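Local coordinates for protein nudix Hydrolase, RenU (Mycolicibacterium smegmatis, PDB 6UUF) that is a Nudix-family hydrolase with magnesium as cofactor, probably acting on NADH or related nucleoside diphosphate derivatives, at residues A36-L41 with L129-E134; L28-P33 with A115-T120; G52-P57 with D139-P144; T90-A95 with T109-A114. The protein carries 3 engineered substitutions. All blocks are in the same frame, centred on the assembly; numbering follows the deposited sequence.

Interaction 1 (A36-L41 with L129-E134); sequences AAAVLL and LRWVLE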
loop_
_atom_site.group_PDB
_atom_site.type_symbol
_atom_site.label_atom_id
_atom_site.label_comp_id
_atom_site.label_asym_id
_atom_site.label_seq_id
_atom_site.Cartn_x
_atom_site.Cartn_y
_atom_site.Cartn_z
ATOM N N ALA A 36 4.273 -19.019 -8.129
ATOM C CA ALA A 36 3.157 -18.259 -7.554
ATOM C C ALA A 36 3.581 -16.838 -7.147
ATOM O O ALA A 36 4.778 -16.523 -6.962
ATOM C CB ALA A 36 2.585 -19.000 -6.352
ATOM N N ALA A 37 2.580 -16.001 -6.963
ATOM C CA ALA A 37 2.792 -14.614 -6.659
ATOM C C ALA A 37 2.911 -14.332 -5.138
ATOM O O ALA A 37 2.063 -14.756 -4.368
ATOM C CB ALA A 37 1.656 -13.822 -7.244
ATOM N N ALA A 38 3.946 -13.592 -4.732
ATOM C CA ALA A 38 3.983 -12.997 -3.399
ATOM C C ALA A 38 3.766 -11.486 -3.402
ATOM O O ALA A 38 4.039 -10.826 -4.376
ATOM C CB ALA A 38 5.295 -13.328 -2.690
ATOM N N VAL A 39 3.299 -10.944 -2.276
ATOM C CA VAL A 39 3.210 -9.505 -2.089
ATOM C C VAL A 39 4.009 -9.051 -0.866
ATOM O O VAL A 39 4.194 -9.786 0.109
ATOM C CB VAL A 39 1.734 -8.997 -2.059
ATOM C CG1 VAL A 39 1.001 -9.452 -3.322
ATOM C CG2 VAL A 39 0.992 -9.496 -0.860
ATOM N N LEU A 40 4.495 -7.820 -0.918
ATOM C CA LEU A 40 5.378 -7.330 0.120
ATOM C C LEU A 40 4.544 -6.635 1.141
ATOM O O LEU A 40 3.920 -5.653 0.821
ATOM C CB LEU A 40 6.424 -6.384 -0.458
ATOM C CG LEU A 40 7.292 -5.733 0.616
ATOM C CD1 LEU A 40 8.139 -6.802 1.273
ATOM C CD2 LEU A 40 8.154 -4.642 0.033
ATOM N N LEU A 41 4.525 -7.108 2.381
ATOM C CA LEU A 41 3.744 -6.415 3.386
ATOM C C LEU A 41 4.630 -5.890 4.490
ATOM O O LEU A 41 5.708 -6.423 4.765
ATOM C CB LEU A 41 2.648 -7.291 3.996
ATOM C CG LEU A 41 1.681 -7.937 3.022
ATOM C CD1 LEU A 41 0.706 -8.889 3.718
ATOM C CD2 LEU A 41 0.948 -6.852 2.302
ATOM N N LEU A 129 9.263 -6.213 7.199
ATOM C CA LEU A 129 8.712 -6.373 5.875
ATOM C C LEU A 129 8.845 -7.831 5.511
ATOM O O LEU A 129 9.880 -8.459 5.757
ATOM C CB LEU A 129 9.486 -5.552 4.892
ATOM C CG LEU A 129 9.278 -4.067 5.078
ATOM C CD1 LEU A 129 10.572 -3.357 4.699
ATOM C CD2 LEU A 129 8.065 -3.652 4.249
ATOM N N ARG A 130 7.799 -8.362 4.895
ATOM C CA ARG A 130 7.781 -9.749 4.560
ATOM C C ARG A 130 7.026 -9.997 3.247
ATOM O O ARG A 130 5.925 -9.444 2.996
ATOM C CB ARG A 130 7.124 -10.498 5.710
ATOM C CG ARG A 130 7.511 -11.959 5.739
ATOM C CD ARG A 130 6.555 -12.724 6.629
ATOM N NE ARG A 130 6.867 -12.595 8.057
ATOM C CZ ARG A 130 6.085 -13.027 9.054
ATOM N NH1 ARG A 130 4.879 -13.609 8.833
ATOM N NH2 ARG A 130 6.517 -12.870 10.289
ATOM N N TRP A 131 7.656 -10.810 2.412
ATOM C CA TRP A 131 7.040 -11.300 1.216
ATOM C C TRP A 131 6.074 -12.371 1.634
ATOM O O TRP A 131 6.456 -13.274 2.373
ATOM C CB TRP A 131 8.100 -11.824 0.274
ATOM C CG TRP A 131 8.848 -10.726 -0.395
ATOM C CD1 TRP A 131 10.113 -10.274 -0.095
ATOM C CD2 TRP A 131 8.376 -9.921 -1.469
ATOM N NE1 TRP A 131 10.449 -9.249 -0.935
ATOM C CE2 TRP A 131 9.417 -9.005 -1.791
ATOM C CE3 TRP A 131 7.168 -9.887 -2.210
ATOM C CZ2 TRP A 131 9.292 -8.049 -2.809
ATOM C CZ3 TRP A 131 7.041 -8.961 -3.233
ATOM C CH2 TRP A 131 8.104 -8.043 -3.531
ATOM N N VAL A 132 4.823 -12.261 1.207
ATOM C CA VAL A 132 3.747 -13.181 1.673
ATOM C C VAL A 132 3.010 -13.705 0.453
ATOM O O VAL A 132 2.573 -12.943 -0.388
ATOM C CB VAL A 132 2.751 -12.462 2.585
ATOM C CG1 VAL A 132 1.561 -13.347 2.980
ATOM C CG2 VAL A 132 3.473 -11.967 3.831
ATOM N N LEU A 133 2.895 -15.009 0.318
ATOM C CA LEU A 133 2.113 -15.557 -0.796
ATOM C C LEU A 133 0.715 -14.926 -0.792
ATOM O O LEU A 133 0.128 -14.791 0.266
ATOM C CB LEU A 133 2.026 -17.077 -0.728
ATOM C CG LEU A 133 3.344 -17.781 -1.064
ATOM C CD1 LEU A 133 3.294 -19.253 -0.664
ATOM C CD2 LEU A 133 3.687 -17.639 -2.527
ATOM N N GLU A 134 0.253 -14.490 -1.970
ATOM C CA GLU A 134 -1.067 -13.910 -2.132
ATOM C C GLU A 134 -2.198 -14.668 -1.456
ATOM O O GLU A 134 -3.049 -14.067 -0.823
ATOM C CB GLU A 134 -1.419 -13.826 -3.614
ATOM C CG GLU A 134 -0.851 -12.653 -4.354
ATOM C CD GLU A 134 -1.551 -12.443 -5.700
ATOM O OE1 GLU A 134 -1.456 -13.376 -6.553
ATOM O OE2 GLU A 134 -2.210 -11.369 -5.883
#
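Leu40 lays its CB over one face of the Trp131 indole, a CH-pi contact with CB 3.8 Å from the centroid of the six-membered ring and 8° off the ring normal. At the edge of the same ring, near its plane, sits the carbonyl of Ala38, with Ala38 O 3.7 Å from Trp131 CZ3. Ala38 CB touches Trp131 CE3 at 3.9 Å. Trp131 CG lies anti to the carbonyl carbon (chi1 -75°). NE1 gives a hydrogen bond to Leu118 O in a neighbouring loop. Strands 37-44 and 126-133 run antiparallel here, as neighbours in the mixed sheet of the Nudix domain. Val39 and Val132 form a hydrogen-bonded pair, with Val39 N to Val132 O at 2.8 Å. Leu41 and Arg130 form the next one. The pairing closes at Glu134, whose N reaches Ala37 O at 3.0 Å in a straight bond of 179°. On the sheet face opposite Trp131, Leu41 CD1 meets Val132 CG2 at 4.1 Å. The side chains of Glu134 and Val39 cross at about a right angle, with Glu134 CG 3.8 Å from Val39 CG1. An alanine in place of Trp131 would probably leave Leu40 CB without its ring face and the Leu118 carbonyl without its indole donor. Backbone bonds thus set the strand register, and the indole adds an apolar cover on one face plus a polar tie to a loop.

Interaction 2 (L28-P33 with A115-T120); sequences LRAPMP and AEPLHT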
loop_
_atom_site.group_PDB
_atom_site.type_symbol
_atom_site.label_atom_id
_atom_site.label_comp_id
_atom_site.label_asym_id
_atom_site.label_seq_id
_atom_site.Cartn_x
_atom_site.Cartn_y
_atom_site.Cartn_z
ATOM N N LEU A 28 3.114 -4.329 -4.031
ATOM C CA LEU A 28 4.184 -4.807 -4.887
ATOM C C LEU A 28 4.145 -6.346 -4.969
ATOM O O LEU A 28 4.222 -7.006 -3.940
ATOM C CB LEU A 28 5.528 -4.381 -4.339
ATOM C CG LEU A 28 6.733 -4.804 -5.189
ATOM C CD1 LEU A 28 6.660 -4.309 -6.650
ATOM C CD2 LEU A 28 7.969 -4.246 -4.518
ATOM N N ARG A 29 4.061 -6.882 -6.188
ATOM C CA ARG A 29 3.978 -8.320 -6.449
ATOM C C ARG A 29 5.275 -8.850 -6.968
ATOM O O ARG A 29 5.965 -8.153 -7.723
ATOM C CB ARG A 29 2.879 -8.651 -7.439
ATOM C CG ARG A 29 1.528 -8.025 -7.080
ATOM C CD ARG A 29 0.473 -8.367 -8.133
ATOM N NE ARG A 29 0.816 -7.884 -9.485
ATOM C CZ ARG A 29 0.108 -8.165 -10.576
ATOM N NH1 ARG A 29 -0.979 -8.953 -10.519
ATOM N NH2 ARG A 29 0.505 -7.675 -11.738
ATOM N N ALA A 30 5.622 -10.068 -6.549
ATOM C CA ALA A 30 6.787 -10.782 -7.109
ATOM C C ALA A 30 6.550 -12.277 -7.281
ATOM O O ALA A 30 5.888 -12.897 -6.469
ATOM C CB ALA A 30 8.059 -10.544 -6.300
ATOM N N PRO A 31 7.095 -12.853 -8.362
ATOM C CA PRO A 31 6.930 -14.292 -8.563
ATOM C C PRO A 31 7.856 -15.045 -7.639
ATOM O O PRO A 31 8.979 -14.588 -7.380
ATOM C CB PRO A 31 7.350 -14.497 -10.017
ATOM C CG PRO A 31 8.122 -13.278 -10.401
ATOM C CD PRO A 31 8.073 -12.279 -9.304
ATOM N N MET A 32 7.398 -16.172 -7.137
ATOM C CA MET A 32 8.293 -17.053 -6.380
ATOM C C MET A 32 9.001 -18.040 -7.325
ATOM O O MET A 32 8.505 -18.277 -8.439
ATOM C CB MET A 32 7.481 -17.768 -5.315
ATOM C CG MET A 32 6.923 -16.828 -4.266
ATOM S SD MET A 32 8.278 -15.928 -3.500
ATOM C CE MET A 32 7.884 -15.956 -1.758
ATOM N N PRO A 33 10.163 -18.612 -6.915
ATOM C CA PRO A 33 10.704 -19.675 -7.799
ATOM C C PRO A 33 9.633 -20.743 -8.102
ATOM O O PRO A 33 9.485 -21.155 -9.251
ATOM C CB PRO A 33 11.896 -20.226 -7.006
ATOM C CG PRO A 33 12.331 -19.078 -6.141
ATOM C CD PRO A 33 11.065 -18.332 -5.778
ATOM N N ALA A 115 10.665 -8.229 -10.610
ATOM C CA ALA A 115 11.101 -9.456 -11.297
ATOM C C ALA A 115 11.276 -10.656 -10.337
ATOM O O ALA A 115 11.163 -11.799 -10.758
ATOM C CB ALA A 115 12.386 -9.186 -12.077
ATOM N N GLU A 116 11.506 -10.389 -9.052
ATOM C CA GLU A 116 11.787 -11.424 -8.058
ATOM C C GLU A 116 11.545 -10.805 -6.685
ATOM O O GLU A 116 11.364 -9.594 -6.585
ATOM C CB GLU A 116 13.233 -11.895 -8.176
ATOM C CG GLU A 116 14.242 -10.765 -8.255
ATOM C CD GLU A 116 15.644 -11.237 -7.984
ATOM O OE1 GLU A 116 16.404 -11.450 -8.940
ATOM O OE2 GLU A 116 15.975 -11.422 -6.805
ATOM N N PRO A 117 11.523 -11.615 -5.623
ATOM C CA PRO A 117 11.362 -10.977 -4.330
ATOM C C PRO A 117 12.629 -10.175 -3.986
ATOM O O PRO A 117 13.724 -10.724 -4.017
ATOM C CB PRO A 117 11.130 -12.167 -3.376
ATOM C CG PRO A 117 10.722 -13.301 -4.259
ATOM C CD PRO A 117 11.555 -13.078 -5.492
ATOM N N LEU A 118 12.459 -8.878 -3.744
ATOM C CA LEU A 118 13.569 -7.952 -3.474
ATOM C C LEU A 118 14.012 -7.967 -2.016
ATOM O O LEU A 118 13.188 -8.172 -1.103
ATOM C CB LEU A 118 13.175 -6.499 -3.849
ATOM C CG LEU A 118 12.701 -6.269 -5.272
ATOM C CD1 LEU A 118 12.362 -4.809 -5.553
ATOM C CD2 LEU A 118 13.766 -6.780 -6.231
ATOM N N HIS A 119 15.315 -7.737 -1.816
ATOM C CA HIS A 119 15.900 -7.442 -0.492
ATOM C C HIS A 119 15.481 -6.042 -0.065
ATOM O O HIS A 119 15.504 -5.096 -0.866
ATOM C CB HIS A 119 17.431 -7.486 -0.528
ATOM C CG HIS A 119 18.070 -7.165 0.794
ATOM N ND1 HIS A 119 18.495 -5.894 1.131
ATOM C CD2 HIS A 119 18.327 -7.946 1.875
ATOM C CE1 HIS A 119 19.007 -5.915 2.352
ATOM N NE2 HIS A 119 18.907 -7.145 2.830
ATOM N N THR A 120 15.102 -5.919 1.194
ATOM C CA THR A 120 14.562 -4.686 1.753
ATOM C C THR A 120 15.514 -4.285 2.886
ATOM O O THR A 120 16.153 -5.152 3.500
ATOM C CB THR A 120 13.105 -4.880 2.289
ATOM O OG1 THR A 120 13.090 -5.845 3.329
ATOM C CG2 THR A 120 12.207 -5.430 1.232
#
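Pro117 and Pro31 have the most surface buried here, followed by Ala30. They join the end of strand 23-31, an inner strand of the mixed sheet of the Nudix fold, to the loop of residues 115-120. That loop lies between strands 104-113 and 126-133. No hydrogen bond links the two segments. The contact is made by packing of small groups and rings against carbonyls.

The Pro117 ring meets Pro31 and Met32 with its CG and CD. Its CD lies 3.5 Å from Pro31 O. Its CG also touches the sulfur of Met32, with Pro117 CG to Met32 SD at 3.7 Å. The Met32 side chain crosses the proline ring obliquely. Its CB points away from the loop, but the turn at chi2 (-57°) brings SD back to the ring.

Pro31 presents the other side of the exchange. Its ring carbons CG and CD both rest on the carbonyl of Ala115, and Pro31 CG is 3.4 Å from Ala115 O. Each proline therefore packs on a backbone oxygen of the opposite segment.

Ala30 points its methyl at the loop between these two places. The same methyl also packs on Trp131 of strand 126-133, so one small group meets both the loop and a strand of the sheet. Between the contacts of the two prolines, Ala30 CB lies 3.5 Å from Glu116 O.

Interaction 3 (G52-P57 with D139-P144); sequences GTWALP and DLPLHP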
loop_
_atom_site.group_PDB
_atom_site.type_symbol
_atom_site.label_atom_id
_atom_site.label_comp_id
_atom_site.label_asym_id
_atom_site.label_seq_id
_atom_site.Cartn_x
_atom_site.Cartn_y
_atom_site.Cartn_z
ATOM N N GLY A 52 1.053 -3.435 15.191
ATOM C CA GLY A 52 0.663 -4.841 15.407
ATOM C C GLY A 52 -0.031 -5.498 14.209
ATOM O O GLY A 52 -0.219 -6.716 14.179
ATOM N N THR A 53 -0.421 -4.714 13.209
ATOM C CA THR A 53 -1.098 -5.292 12.036
ATOM C C THR A 53 -0.245 -5.139 10.806
ATOM O O THR A 53 0.740 -4.412 10.812
ATOM C CB THR A 53 -2.459 -4.637 11.793
ATOM O OG1 THR A 53 -2.257 -3.246 11.520
ATOM C CG2 THR A 53 -3.387 -4.827 13.017
ATOM N N TRP A 54 -0.672 -5.818 9.748
ATOM C CA TRP A 54 0.019 -5.831 8.453
ATOM C C TRP A 54 -0.741 -4.996 7.445
ATOM O O TRP A 54 -1.971 -5.044 7.392
ATOM C CB TRP A 54 0.130 -7.269 7.928
ATOM C CG TRP A 54 0.993 -8.146 8.752
ATOM C CD1 TRP A 54 0.631 -8.848 9.879
ATOM C CD2 TRP A 54 2.380 -8.380 8.559
ATOM N NE1 TRP A 54 1.717 -9.530 10.365
ATOM C CE2 TRP A 54 2.801 -9.263 9.574
ATOM C CE3 TRP A 54 3.314 -7.929 7.620
ATOM C CZ2 TRP A 54 4.115 -9.716 9.676
ATOM C CZ3 TRP A 54 4.624 -8.393 7.701
ATOM C CH2 TRP A 54 5.017 -9.279 8.726
ATOM N N ALA A 55 -0.019 -4.241 6.639
ATOM C CA ALA A 55 -0.672 -3.417 5.578
ATOM C C ALA A 55 0.363 -3.133 4.523
ATOM O O ALA A 55 1.429 -3.773 4.540
ATOM C CB ALA A 55 -1.257 -2.139 6.159
ATOM N N LEU A 56 0.051 -2.229 3.590
ATOM C CA LEU A 56 0.987 -1.904 2.515
ATOM C C LEU A 56 1.850 -0.769 3.002
ATOM O O LEU A 56 1.362 0.056 3.760
ATOM C CB LEU A 56 0.256 -1.501 1.283
ATOM C CG LEU A 56 -0.845 -2.477 0.828
ATOM C CD1 LEU A 56 -1.624 -1.865 -0.318
ATOM C CD2 LEU A 56 -0.258 -3.816 0.421
ATOM N N PRO A 57 3.127 -0.719 2.572
ATOM C CA PRO A 57 3.897 0.499 2.799
ATOM C C PRO A 57 3.255 1.623 2.012
ATOM O O PRO A 57 2.868 1.419 0.845
ATOM C CB PRO A 57 5.275 0.204 2.218
ATOM C CG PRO A 57 5.187 -1.116 1.550
ATOM C CD PRO A 57 3.774 -1.603 1.601
ATOM N N ASP A 139 -4.535 -14.698 5.969
ATOM C CA ASP A 139 -4.245 -15.399 7.232
ATOM C C ASP A 139 -3.688 -14.484 8.288
ATOM O O ASP A 139 -3.834 -14.768 9.463
ATOM C CB ASP A 139 -3.244 -16.533 7.040
ATOM C CG ASP A 139 -3.702 -17.600 6.016
ATOM O OD1 ASP A 139 -4.922 -17.798 5.776
ATOM O OD2 ASP A 139 -2.796 -18.228 5.439
ATOM N N LEU A 140 -3.068 -13.373 7.887
ATOM C CA LEU A 140 -2.409 -12.471 8.828
ATOM C C LEU A 140 -3.383 -11.511 9.483
ATOM O O LEU A 140 -4.439 -11.256 8.936
ATOM C CB LEU A 140 -1.324 -11.669 8.105
ATOM C CG LEU A 140 -0.210 -12.537 7.513
ATOM C CD1 LEU A 140 0.639 -11.668 6.614
ATOM C CD2 LEU A 140 0.664 -13.146 8.586
ATOM N N PRO A 141 -3.007 -10.968 10.658
ATOM C CA PRO A 141 -3.762 -9.880 11.282
ATOM C C PRO A 141 -3.561 -8.607 10.486
ATOM O O PRO A 141 -2.497 -7.997 10.545
ATOM C CB PRO A 141 -3.147 -9.779 12.698
ATOM C CG PRO A 141 -1.757 -10.314 12.554
ATOM C CD PRO A 141 -1.760 -11.285 11.413
ATOM N N LEU A 142 -4.546 -8.266 9.676
ATOM C CA LEU A 142 -4.410 -7.186 8.712
ATOM C C LEU A 142 -4.911 -5.885 9.299
ATOM O O LEU A 142 -5.837 -5.864 10.125
ATOM C CB LEU A 142 -5.190 -7.497 7.424
ATOM C CG LEU A 142 -4.711 -8.683 6.579
ATOM C CD1 LEU A 142 -5.546 -8.830 5.312
ATOM C CD2 LEU A 142 -3.231 -8.572 6.237
ATOM N N HIS A 143 -4.308 -4.786 8.849
ATOM C CA HIS A 143 -4.875 -3.464 9.096
ATOM C C HIS A 143 -6.367 -3.502 8.646
ATOM O O HIS A 143 -6.653 -3.946 7.543
ATOM C CB HIS A 143 -4.086 -2.419 8.303
ATOM C CG HIS A 143 -4.556 -1.022 8.544
ATOM N ND1 HIS A 143 -5.749 -0.548 8.051
ATOM C CD2 HIS A 143 -4.024 -0.014 9.269
ATOM C CE1 HIS A 143 -5.925 0.699 8.439
ATOM N NE2 HIS A 143 -4.897 1.044 9.192
ATOM N N PRO A 144 -7.315 -3.089 9.499
ATOM C CA PRO A 144 -8.740 -3.303 9.152
ATOM C C PRO A 144 -9.209 -2.633 7.871
ATOM O O PRO A 144 -10.164 -3.106 7.289
ATOM C CB PRO A 144 -9.504 -2.704 10.345
ATOM C CG PRO A 144 -8.505 -1.897 11.108
ATOM C CD PRO A 144 -7.167 -2.565 10.868
#
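Trp54 and Leu140 fit together as a flat plate and a knob. Leu140 CD1 sits over one face of the indole in a CH-pi contact, 4.1 Å from the centroid of the five-membered ring and 8° off its normal. Trp54 CG lies anti to the carbonyl carbon (chi1 -66°). Leu140 CB comes against CD1 of Trp54. Pro141 runs beside the indole, pointing the same way, and its CD packs on Trp54 CD1 at 3.7 Å. The Pro141 carbonyl oxygen fills the place at the indole edge, in the ring plane, with Pro141 O 3.3 Å from Trp54 CD1. Leu142 CD2 packs on Trp54 CB. Leu41 and Arg130 also pack on Trp54.

Ala55 offers a small methyl and His143 a methylene: the two CB atoms lie 3.6 Å apart. Thr53 CB closes in on His143 N at 3.5 Å, while its OG1 is hydrogen-bonded to Gln50 O. His143 is the N-cap of helix 144-158, through a weak hydrogen bond of its ND1 with Gly145 N.

Two backbone bonds flank the single bridge of Trp54 and Leu142. Trp54 N gives to Pro141 O at 3.0 Å, in the carbonyl plane. His143 N gives to Trp54 O at 2.8 Å, with an angle of 178°. Both backbone polar groups of Trp54 are therefore met. The contact joins the start of helix 144-158 to strand 54-60 by polar and apolar contacts together.

Interaction 4 (T90-A95 with T109-A114); sequences TTVVTA and TVIADA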
loop_
_atom_site.group_PDB
_atom_site.type_symbol
_atom_site.label_atom_id
_atom_site.label_comp_id
_atom_site.label_asym_id
_atom_site.label_seq_id
_atom_site.Cartn_x
_atom_site.Cartn_y
_atom_site.Cartn_z
ATOM N N THR A 90 -1.165 -0.467 -12.153
ATOM C CA THR A 90 -2.351 0.391 -12.145
ATOM C C THR A 90 -2.623 0.917 -10.723
ATOM O O THR A 90 -1.860 0.621 -9.806
ATOM C CB THR A 90 -3.589 -0.402 -12.715
ATOM O OG1 THR A 90 -4.683 0.483 -12.994
ATOM C CG2 THR A 90 -4.059 -1.448 -11.752
ATOM N N THR A 91 -3.680 1.726 -10.574
ATOM C CA THR A 91 -4.109 2.250 -9.290
ATOM C C THR A 91 -5.560 1.828 -9.080
ATOM O O THR A 91 -6.338 1.826 -10.026
ATOM C CB THR A 91 -4.050 3.778 -9.263
ATOM O OG1 THR A 91 -4.969 4.288 -10.226
ATOM C CG2 THR A 91 -2.631 4.281 -9.610
ATOM N N VAL A 92 -5.908 1.492 -7.849
ATOM C CA VAL A 92 -7.299 1.227 -7.407
ATOM C C VAL A 92 -7.644 2.073 -6.152
ATOM O O VAL A 92 -6.955 2.011 -5.113
ATOM C CB VAL A 92 -7.462 -0.244 -7.004
ATOM C CG1 VAL A 92 -8.940 -0.581 -6.812
ATOM C CG2 VAL A 92 -6.836 -1.151 -8.052
ATOM N N VAL A 93 -8.717 2.843 -6.247
ATOM C CA VAL A 93 -9.204 3.602 -5.117
ATOM C C VAL A 93 -9.883 2.586 -4.197
ATOM O O VAL A 93 -10.942 2.081 -4.535
ATOM C CB VAL A 93 -10.178 4.707 -5.543
ATOM C CG1 VAL A 93 -10.677 5.476 -4.339
ATOM C CG2 VAL A 93 -9.493 5.678 -6.475
ATOM N N THR A 94 -9.243 2.308 -3.057
ATOM C CA THR A 94 -9.680 1.309 -2.084
ATOM C C THR A 94 -10.407 1.898 -0.887
ATOM O O THR A 94 -10.905 1.153 -0.063
ATOM C CB THR A 94 -8.490 0.441 -1.597
ATOM O OG1 THR A 94 -7.329 1.250 -1.415
ATOM C CG2 THR A 94 -8.127 -0.578 -2.656
ATOM N N ALA A 95 -10.476 3.229 -0.792
ATOM C CA ALA A 95 -11.235 3.902 0.253
ATOM C C ALA A 95 -11.509 5.352 -0.146
ATOM O O ALA A 95 -10.637 6.036 -0.677
ATOM C CB ALA A 95 -10.498 3.838 1.585
ATOM N N THR A 109 -4.537 2.343 -3.743
ATOM C CA THR A 109 -3.605 1.224 -3.830
ATOM C C THR A 109 -2.981 1.227 -5.214
ATOM O O THR A 109 -3.683 1.249 -6.246
ATOM C CB THR A 109 -4.305 -0.138 -3.552
ATOM O OG1 THR A 109 -4.799 -0.143 -2.215
ATOM C CG2 THR A 109 -3.333 -1.280 -3.714
ATOM N N VAL A 110 -1.656 1.200 -5.229
ATOM C CA VAL A 110 -0.911 1.234 -6.445
ATOM C C VAL A 110 -0.307 -0.164 -6.559
ATOM O O VAL A 110 0.570 -0.550 -5.759
ATOM C CB VAL A 110 0.149 2.354 -6.368
ATOM C CG1 VAL A 110 1.050 2.401 -7.603
ATOM C CG2 VAL A 110 -0.541 3.710 -6.216
ATOM N N ILE A 111 -0.775 -0.917 -7.557
ATOM C CA ILE A 111 -0.282 -2.265 -7.840
ATOM C C ILE A 111 0.997 -2.183 -8.680
ATOM O O ILE A 111 1.025 -1.523 -9.707
ATOM C CB ILE A 111 -1.363 -3.069 -8.609
ATOM C CG1 ILE A 111 -2.684 -3.063 -7.786
ATOM C CG2 ILE A 111 -0.853 -4.458 -8.933
ATOM C CD1 ILE A 111 -3.826 -3.876 -8.356
ATOM N N ALA A 112 2.035 -2.879 -8.283
ATOM C CA ALA A 112 3.269 -2.877 -9.056
ATOM C C ALA A 112 3.889 -4.254 -9.017
ATOM O O ALA A 112 3.551 -5.051 -8.122
ATOM C CB ALA A 112 4.252 -1.847 -8.527
ATOM N N ASP A 113 4.765 -4.522 -9.996
ATOM C CA ASP A 113 5.514 -5.777 -10.116
ATOM C C ASP A 113 7.047 -5.606 -10.005
ATOM O O ASP A 113 7.626 -4.637 -10.473
ATOM C CB ASP A 113 5.264 -6.391 -11.462
ATOM C CG ASP A 113 3.809 -6.745 -11.699
ATOM O OD1 ASP A 113 2.978 -6.745 -10.780
ATOM O OD2 ASP A 113 3.493 -7.016 -12.863
ATOM N N ALA A 114 7.687 -6.569 -9.367
ATOM C CA ALA A 114 9.137 -6.737 -9.442
ATOM C C ALA A 114 9.442 -8.099 -10.096
ATOM O O ALA A 114 8.589 -9.024 -10.109
ATOM C CB ALA A 114 9.718 -6.709 -8.052
#
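Strands 87-98 and 104-113 form a beta hairpin, and residues 90-92 pair with 109-111 along its arms. Val92 and Thr109 are a hydrogen-bonded pair. Val92 N gives to Thr109 O at 2.8 Å, in the carbonyl plane, and Thr109 N returns the bond to Val92 O at 2.8 Å. Thr91 and Val110 form the next, non-hydrogen-bonded pair, with their side chains side by side and Thr91 CG2 4.0 Å from Val110 CG2. Further along, Ile111 N bonds to Thr90 O at 2.9 Å. On the face of Val92 and Thr109, Ile111 CD1 touches Val92 CG2 at 4.1 Å. Helix 144-158 packs on this face through Val156 and Leu153.

The side chains of Thr94 and Thr109 meet at about a right angle. Their hydroxyls are hydrogen-bonded, Thr94 OG1 to Thr109 OG1 at 3.0 Å. Chi1 of 40° sets Thr94 OG1 between the backbone N and the carbonyl carbon, where it meets Thr109 OG1 and is hydrogen-bonded to Tyr107 O. Thr94 CG2 adds a contact of 3.4 Å to Thr109 OG1. A valine in place of Thr94 would probably leave the Thr109 hydroxyl and the Tyr107 carbonyl without this partner.

Thr94 and Ala95 both face Tyr107 across the hairpin. That two-against-one pairing is a classic beta bulge in an antiparallel hairpin.

All four contacts lie in the Nudix domain and reach the same mixed sheet. Along the chain, the first segments come in the order 28-33, 36-41, 52-57 and 90-95, and the second in the order 109-114, 115-120, 129-134 and 139-144. Interactions 1, 2 and 3 cross one another in sequence, while interaction 4 falls within the span of each. Interactions 1 and 2 are closest, with centres about 8 Å apart. Interactions 2 and 3 have centres about 19 Å apart and do not touch. Strand 23-31 links interaction 2 to interaction 4 through the salt bridge of Arg29 with Asp113. Early and late parts of the chain thus close into one compact domain.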